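Local coordinates for protein thymidylate synthase (Enterobacteria phage T4, PDB 1TIS) that catalyses the reductive methylation of dUMP to dTMP, using 5,10-methylenetetrahydrofolate as one-carbon donor and reductant and releasing dihydrofolate, as a homodimer, at residues Val178-Phe181 / Leu182-Phe186; Lys149-Ala152 / Leu153-His157; Trp36-Lys40 / Gly41-Val45. All blocks are in the same frame, centred on the assembly; numbering follows the deposited sequence.

Contact 1 of 3, residues Val178-Phe181 / Leu182-Phe186; sequences VDVF and LGLPF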
loop_
_atom_site.group_PDB
_atom_site.type_symbol
_atom_site.label_atom_id
_atom_site.label_comp_id
_atom_site.label_asym_id
_atom_site.label_seq_id
_atom_site.Cartn_x
_atom_site.Cartn_y
_atom_site.Cartn_z
ATOM N N VAL A 178 -6.263 7.674 -8.727
ATOM C CA VAL A 178 -6.116 7.246 -10.099
ATOM C C VAL A 178 -7.162 7.878 -10.961
ATOM O O VAL A 178 -8.291 8.093 -10.520
ATOM C CB VAL A 178 -6.294 5.755 -10.342
ATOM C CG1 VAL A 178 -5.060 5.423 -11.170
ATOM C CG2 VAL A 178 -6.475 4.889 -9.094
ATOM N N ASP A 179 -6.825 8.197 -12.197
ATOM C CA ASP A 179 -7.800 8.719 -13.136
ATOM C C ASP A 179 -8.138 7.522 -14.001
ATOM O O ASP A 179 -7.473 7.356 -15.026
ATOM C CB ASP A 179 -7.168 9.847 -13.992
ATOM C CG ASP A 179 -8.121 10.541 -14.974
ATOM O OD1 ASP A 179 -9.126 9.932 -15.375
ATOM O OD2 ASP A 179 -7.846 11.701 -15.332
ATOM N N VAL A 180 -9.125 6.691 -13.701
ATOM C CA VAL A 180 -9.385 5.512 -14.539
ATOM C C VAL A 180 -9.571 5.830 -16.006
ATOM O O VAL A 180 -9.020 5.108 -16.807
ATOM C CB VAL A 180 -10.609 4.774 -14.122
ATOM C CG1 VAL A 180 -10.581 3.429 -14.747
ATOM C CG2 VAL A 180 -10.601 4.510 -12.653
ATOM N N PHE A 181 -10.221 6.952 -16.343
ATOM C CA PHE A 181 -10.444 7.430 -17.708
ATOM C C PHE A 181 -9.075 7.468 -18.406
ATOM O O PHE A 181 -8.774 6.681 -19.310
ATOM C CB PHE A 181 -11.103 8.821 -17.542
ATOM C CG PHE A 181 -11.988 9.566 -18.566
ATOM C CD1 PHE A 181 -12.157 9.197 -19.898
ATOM C CD2 PHE A 181 -12.659 10.710 -18.103
ATOM C CE1 PHE A 181 -12.990 9.959 -20.713
ATOM C CE2 PHE A 181 -13.490 11.456 -18.931
ATOM C CZ PHE A 181 -13.663 11.081 -20.243
ATOM N N LEU A 182 -8.145 8.291 -17.915
ATOM C CA LEU A 182 -6.905 8.490 -18.649
ATOM C C LEU A 182 -5.626 8.335 -17.873
ATOM O O LEU A 182 -4.605 8.935 -18.193
ATOM C CB LEU A 182 -6.971 9.875 -19.285
ATOM C CG LEU A 182 -7.113 9.899 -20.786
ATOM C CD1 LEU A 182 -7.415 11.293 -21.224
ATOM C CD2 LEU A 182 -5.833 9.437 -21.439
ATOM N N GLY A 183 -5.640 7.527 -16.844
ATOM C CA GLY A 183 -4.444 7.360 -16.034
ATOM C C GLY A 183 -4.059 5.898 -15.980
ATOM O O GLY A 183 -3.082 5.422 -16.575
ATOM N N LEU A 184 -5.009 5.188 -15.367
ATOM C CA LEU A 184 -4.885 3.786 -15.054
ATOM C C LEU A 184 -4.429 2.983 -16.235
ATOM O O LEU A 184 -3.547 2.161 -15.990
ATOM C CB LEU A 184 -6.206 3.220 -14.531
ATOM C CG LEU A 184 -6.245 1.871 -13.827
ATOM C CD1 LEU A 184 -5.121 1.800 -12.770
ATOM C CD2 LEU A 184 -7.688 1.658 -13.289
ATOM N N PRO A 185 -4.853 3.148 -17.488
ATOM C CA PRO A 185 -4.127 2.551 -18.621
ATOM C C PRO A 185 -2.597 2.698 -18.712
ATOM O O PRO A 185 -1.908 1.661 -18.828
ATOM C CB PRO A 185 -4.884 3.113 -19.769
ATOM C CG PRO A 185 -6.293 2.862 -19.255
ATOM C CD PRO A 185 -6.237 3.443 -17.867
ATOM N N PHE A 186 -2.010 3.905 -18.560
ATOM C CA PHE A 186 -0.555 4.078 -18.598
ATOM C C PHE A 186 0.086 3.338 -17.419
ATOM O O PHE A 186 1.212 2.839 -17.512
ATOM C CB PHE A 186 -0.290 5.569 -18.561
ATOM C CG PHE A 186 1.146 6.126 -18.727
ATOM C CD1 PHE A 186 2.006 6.246 -17.614
ATOM C CD2 PHE A 186 1.565 6.656 -19.954
ATOM C CE1 PHE A 186 3.236 6.883 -17.727
ATOM C CE2 PHE A 186 2.792 7.291 -20.061
ATOM C CZ PHE A 186 3.620 7.405 -18.954
#
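D179 meets the residues after it twice: its backbone carbonyl takes up G183 N and L184 N at the start of the next helix, and its carboxylate takes L182 N in the connecting loop. It thus illustrates how a strand end can organise a turn. The residues 178-186 run from strand 168-179 into helix 184-202, the first connection of a beta-alpha-beta unit that goes on to the parallel strand 205-219.

The polar contacts gather at D179. Its carbonyl O receives L184 N at 3.3 Å, with the donor lying well above the carbonyl plane (53° out of it), and G183 N in a weak, bent bond. The side chain folds back over the loop: with CG anti to the backbone N (chi1 -177°), OD1 accepts L182 N at 3.2 Å. That bond is nearly straight at hydrogen, 166°, yet the N-H comes down onto the carboxylate from above its plane. G183 itself occupies the N-cap position of the helix.

The apolar contacts lie on L184, whose two methyls divide the work. CD1 reaches V178 CG1 at 4.0 Å with the two chains slanted across one another, while CD2 meets V180 CG1 at 3.7 Å, the two side chains lying alongside and pointing the same way. Beyond the turn, V178 and V180 also pack on T216 of strand 205-219.

Separately, P185 CD approaches the carbonyl oxygen V180 O at 3.4 Å.

By similarity, V178 and D179 belong to a dUMP site shared between the two subunits, and D179 also to the folate site. The carbonyl bonds, one of them weak, hold the backbone of D179; the bond from L182 N to OD1 would restrain its carboxylate and probably helps to present it toward the ligands.

Contact 2 of 3, residues Lys149-Ala152 / Leu153-His157; sequences KYMA and LPPCH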
loop_
_atom_site.group_PDB
_atom_site.type_symbol
_atom_site.label_atom_id
_atom_site.label_comp_id
_atom_site.label_asym_id
_atom_site.label_seq_id
_atom_site.Cartn_x
_atom_site.Cartn_y
_atom_site.Cartn_z
ATOM N N LYS A 149 8.326 17.601 0.334
ATOM C CA LYS A 149 8.546 19.017 0.197
ATOM C C LYS A 149 9.292 19.453 -1.001
ATOM O O LYS A 149 8.948 20.532 -1.445
ATOM C CB LYS A 149 9.252 19.579 1.405
ATOM C CG LYS A 149 8.113 19.821 2.376
ATOM C CD LYS A 149 7.032 20.770 1.789
ATOM C CE LYS A 149 5.610 20.571 2.374
ATOM N NZ LYS A 149 4.929 19.363 1.908
ATOM N N TYR A 150 10.204 18.670 -1.564
ATOM C CA TYR A 150 10.871 19.134 -2.754
ATOM C C TYR A 150 10.394 18.502 -4.086
ATOM O O TYR A 150 11.089 18.551 -5.122
ATOM C CB TYR A 150 12.345 18.895 -2.558
ATOM C CG TYR A 150 12.911 19.256 -1.209
ATOM C CD1 TYR A 150 12.717 20.507 -0.702
ATOM C CD2 TYR A 150 13.605 18.324 -0.503
ATOM C CE1 TYR A 150 13.203 20.853 0.529
ATOM C CE2 TYR A 150 14.104 18.654 0.732
ATOM C CZ TYR A 150 13.892 19.913 1.241
ATOM O OH TYR A 150 14.335 20.245 2.507
ATOM N N MET A 151 9.214 17.893 -4.177
ATOM C CA MET A 151 8.889 17.233 -5.403
ATOM C C MET A 151 7.802 18.004 -6.144
ATOM O O MET A 151 6.859 18.499 -5.520
ATOM C CB MET A 151 8.411 15.806 -5.094
ATOM C CG MET A 151 9.266 14.740 -4.400
ATOM S SD MET A 151 8.273 13.308 -3.864
ATOM C CE MET A 151 9.153 12.635 -2.493
ATOM N N ALA A 152 7.943 18.077 -7.481
ATOM C CA ALA A 152 6.916 18.540 -8.423
ATOM C C ALA A 152 5.493 18.020 -8.184
ATOM O O ALA A 152 4.513 18.752 -8.088
ATOM C CB ALA A 152 7.278 18.123 -9.855
ATOM N N LEU A 153 5.347 16.704 -8.162
ATOM C CA LEU A 153 4.097 15.995 -7.930
ATOM C C LEU A 153 4.496 14.862 -6.985
ATOM O O LEU A 153 5.347 14.031 -7.348
ATOM C CB LEU A 153 3.565 15.479 -9.302
ATOM C CG LEU A 153 2.492 14.380 -9.538
ATOM C CD1 LEU A 153 2.036 14.543 -10.980
ATOM C CD2 LEU A 153 3.015 12.957 -9.393
ATOM N N PRO A 154 4.003 14.789 -5.750
ATOM C CA PRO A 154 4.262 13.643 -4.867
ATOM C C PRO A 154 3.738 12.402 -5.599
ATOM O O PRO A 154 2.759 12.544 -6.352
ATOM C CB PRO A 154 3.531 14.024 -3.579
ATOM C CG PRO A 154 2.411 14.901 -4.080
ATOM C CD PRO A 154 3.075 15.738 -5.162
ATOM N N PRO A 155 4.347 11.211 -5.510
ATOM C CA PRO A 155 4.076 10.074 -6.394
ATOM C C PRO A 155 2.626 9.672 -6.325
ATOM O O PRO A 155 2.091 9.745 -5.236
ATOM C CB PRO A 155 5.001 8.980 -5.910
ATOM C CG PRO A 155 6.113 9.743 -5.251
ATOM C CD PRO A 155 5.318 10.815 -4.503
ATOM N N CYS A 156 1.906 9.338 -7.386
ATOM C CA CYS A 156 0.570 8.785 -7.174
ATOM C C CYS A 156 0.813 7.292 -6.962
ATOM O O CYS A 156 0.164 6.675 -6.105
ATOM C CB CYS A 156 -0.381 8.990 -8.384
ATOM S SG CYS A 156 -0.853 10.704 -8.761
ATOM N N HIS A 157 1.758 6.669 -7.687
ATOM C CA HIS A 157 2.052 5.267 -7.429
ATOM C C HIS A 157 3.243 5.247 -6.454
ATOM O O HIS A 157 4.371 5.647 -6.794
ATOM C CB HIS A 157 2.370 4.510 -8.747
ATOM C CG HIS A 157 3.086 5.191 -9.912
ATOM N ND1 HIS A 157 2.588 6.112 -10.705
ATOM C CD2 HIS A 157 4.361 4.913 -10.373
ATOM C CE1 HIS A 157 3.501 6.395 -11.614
ATOM N NE2 HIS A 157 4.564 5.682 -11.418
#
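M151 lies across P155 in the loop that carries C156, the nucleophile by similarity, of the thymidylate synthase fold, a useful example of a probably reactive residue mounted on a proline-rich approach. The loop follows helix 121-131 and leads into strand 157-164, with C156 just before that strand begins.

The methionine makes its contact through sulfur. Its CG stands beside the backbone N and opposite the carbonyl carbon (chi1 -61°), and from there the chain runs extended, with chi2 at 167°, carrying SD along the course of the following residues. The sulfur then sits 4.1 Å from P154 CA, and the long chain crosses the P155 ring at about a right angle. The same buried side chain also packs on P107, I108 and Q112.

L153 turns its CA-CB bond the other way. Its CG lies anti to the backbone N, and the side chain packs on Y109 of helix 109-114, which P155 also touches. M151 and L153 thus both reach helix 109-114, at Q112 and Y109 respectively, although they start out in different directions. Between them the backbone turns at A152, whose O accepts a hydrogen bond from the side chain of Q94.

The two prolines restrict the backbone on the way to the nucleophile; both have the usual negative phi of proline and an extended psi. P154 also packs on R137 of the second subunit, a residue assigned by similarity to dUMP binding, and lies near R176 of its own chain. C156 N is held by a hydrogen bond to Y109 OH, so the tyrosine that covers L153 and P155 also anchors the cysteine backbone. Where methionine and proline ring cross, M151 SD lies 3.9 Å from P155 CD.

Contact 3 of 3, residues Trp36-Lys40 / Gly41-Val45; sequences WDLTK and GFPAV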
loop_
_atom_site.group_PDB
_atom_site.type_symbol
_atom_site.label_atom_id
_atom_site.label_comp_id
_atom_site.label_asym_id
_atom_site.label_seq_id
_atom_site.Cartn_x
_atom_site.Cartn_y
_atom_site.Cartn_z
ATOM N N TRP A 36 -4.198 -9.505 -12.589
ATOM C CA TRP A 36 -3.995 -9.839 -14.001
ATOM C C TRP A 36 -3.060 -11.011 -14.149
ATOM O O TRP A 36 -2.043 -11.038 -13.464
ATOM C CB TRP A 36 -3.322 -8.726 -14.838
ATOM C CG TRP A 36 -4.124 -7.461 -15.020
ATOM C CD1 TRP A 36 -5.023 -7.333 -16.033
ATOM C CD2 TRP A 36 -4.081 -6.400 -14.171
ATOM N NE1 TRP A 36 -5.579 -6.176 -15.817
ATOM C CE2 TRP A 36 -5.054 -5.583 -14.720
ATOM C CE3 TRP A 36 -3.397 -6.017 -13.038
ATOM C CZ2 TRP A 36 -5.345 -4.362 -14.119
ATOM C CZ3 TRP A 36 -3.695 -4.808 -12.449
ATOM C CH2 TRP A 36 -4.663 -3.984 -12.982
ATOM N N ASP A 37 -3.335 -11.957 -15.037
ATOM C CA ASP A 37 -2.406 -13.057 -15.262
ATOM C C ASP A 37 -1.639 -12.674 -16.500
ATOM O O ASP A 37 -2.215 -12.703 -17.586
ATOM C CB ASP A 37 -3.103 -14.394 -15.543
ATOM C CG ASP A 37 -3.339 -15.226 -14.296
ATOM O OD1 ASP A 37 -2.361 -15.820 -13.813
ATOM O OD2 ASP A 37 -4.488 -15.277 -13.835
ATOM N N LEU A 38 -0.363 -12.335 -16.406
ATOM C CA LEU A 38 0.366 -11.998 -17.616
ATOM C C LEU A 38 0.629 -13.225 -18.489
ATOM O O LEU A 38 0.987 -13.097 -19.673
ATOM C CB LEU A 38 1.677 -11.331 -17.258
ATOM C CG LEU A 38 1.563 -9.909 -16.730
ATOM C CD1 LEU A 38 1.100 -9.852 -15.291
ATOM C CD2 LEU A 38 2.929 -9.305 -16.776
ATOM N N THR A 39 0.433 -14.412 -17.865
ATOM C CA THR A 39 0.545 -15.730 -18.491
ATOM C C THR A 39 -0.504 -15.848 -19.586
ATOM O O THR A 39 -0.256 -16.418 -20.653
ATOM C CB THR A 39 0.319 -16.918 -17.474
ATOM O OG1 THR A 39 -0.162 -16.416 -16.214
ATOM C CG2 THR A 39 1.605 -17.717 -17.344
ATOM N N LYS A 40 -1.682 -15.290 -19.324
ATOM C CA LYS A 40 -2.721 -15.308 -20.314
ATOM C C LYS A 40 -2.709 -14.014 -21.141
ATOM O O LYS A 40 -3.755 -13.468 -21.527
ATOM C CB LYS A 40 -4.041 -15.551 -19.579
ATOM C CG LYS A 40 -4.621 -16.845 -20.124
ATOM C CD LYS A 40 -4.996 -16.647 -21.608
ATOM C CE LYS A 40 -5.002 -17.933 -22.429
ATOM N NZ LYS A 40 -3.661 -18.444 -22.648
ATOM N N GLY A 41 -1.504 -13.509 -21.425
ATOM C CA GLY A 41 -1.360 -12.362 -22.290
ATOM C C GLY A 41 -0.932 -11.099 -21.572
ATOM O O GLY A 41 -0.955 -10.974 -20.341
ATOM N N PHE A 42 -0.532 -10.128 -22.388
ATOM C CA PHE A 42 -0.039 -8.871 -21.864
ATOM C C PHE A 42 -1.181 -7.926 -21.553
ATOM O O PHE A 42 -1.702 -7.351 -22.505
ATOM C CB PHE A 42 0.905 -8.306 -22.917
ATOM C CG PHE A 42 1.514 -6.960 -22.628
ATOM C CD1 PHE A 42 2.553 -6.856 -21.729
ATOM C CD2 PHE A 42 1.017 -5.868 -23.288
ATOM C CE1 PHE A 42 3.111 -5.625 -21.484
ATOM C CE2 PHE A 42 1.572 -4.646 -23.044
ATOM C CZ PHE A 42 2.613 -4.521 -22.148
ATOM N N PRO A 43 -1.594 -7.616 -20.330
ATOM C CA PRO A 43 -2.842 -6.936 -20.077
ATOM C C PRO A 43 -2.986 -5.529 -20.654
ATOM O O PRO A 43 -4.121 -5.051 -20.607
ATOM C CB PRO A 43 -2.936 -6.969 -18.583
ATOM C CG PRO A 43 -1.516 -6.693 -18.154
ATOM C CD PRO A 43 -0.775 -7.620 -19.118
ATOM N N ALA A 44 -1.998 -4.823 -21.241
ATOM C CA ALA A 44 -2.208 -3.409 -21.589
ATOM C C ALA A 44 -3.241 -3.116 -22.664
ATOM O O ALA A 44 -3.080 -3.204 -23.887
ATOM C CB ALA A 44 -0.943 -2.725 -22.056
ATOM N N VAL A 45 -4.346 -2.739 -22.044
ATOM C CA VAL A 45 -5.587 -2.398 -22.696
ATOM C C VAL A 45 -5.317 -1.162 -23.565
ATOM O O VAL A 45 -4.844 -0.125 -23.089
ATOM C CB VAL A 45 -6.689 -2.108 -21.617
ATOM C CG1 VAL A 45 -8.015 -2.485 -22.276
ATOM C CG2 VAL A 45 -6.533 -2.877 -20.300
#
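G41 and P43 fold back on the end of strand 33-37, so that the chain leaves the mixed beta-sheet of the thymidylate synthase fold through a tight turn, a worked example of how a strand end is followed by a turn built on a glycine and a proline. Strand 33-37 pairs antiparallel with strand 205-219, and the turn leads into the loop before helix 53-64.

G41 makes the polar link. Its N donates to L38 O over 3.1 Å in a weak bond, bent to 132° at hydrogen, and its carbonyl O turns back to receive a CA-H...O contact from L38 CA at 3.2 Å. The backbone here has a positive phi, 109°, a region that glycine enters readily.

F42 sends its side chain away from the strand end, to C238, L240 and L271, and its backbone bonds with C238. The loop is thereby tied to a separate part of the chain.

P43 comes back toward the strand and presents its ring to two side chains. L38, with CG beside the backbone N (chi1 -73°), offers CG to the proline CD at 4.1 Å, the two groups meeting at a slant. On W36, the proline CB and CG lie near CG and CD1 in the five-membered part of the indole. The tryptophan and proline side chains cross at about a right angle, and the ring is approached obliquely.

A44 then touches A189 of helix 184-202, and V45 packs on Y4 of helix 3-12. W36 and L38 carry the contact onward, to I188 and to V195 and H196 of helix 184-202 respectively. At the meeting of ring and turn, P43 CB lies 3.3 Å from W36 CD1.

All three contacts are local turns at the margins of secondary structure, but their chemistry follows their place. Contacts 1 and 3 reach the same mixed sheet, and both involve helix 184-202: contact 1 forms its beginning, whereas contact 3 packs along its first half and middle; their centres are about 17 Å apart. Contact 1 is partly buried and the most polar. Contact 2 is buried, joins mainly through sulfur and proline, and reaches the second subunit at P154. Contact 3 has a buried apolar side and an exposed one at D37, T39 and K40. Contacts 2 and 3 lie on opposite sides of the chain's centre, while contacts 1 and 2 both hold residues assigned by similarity to the active site or dUMP site.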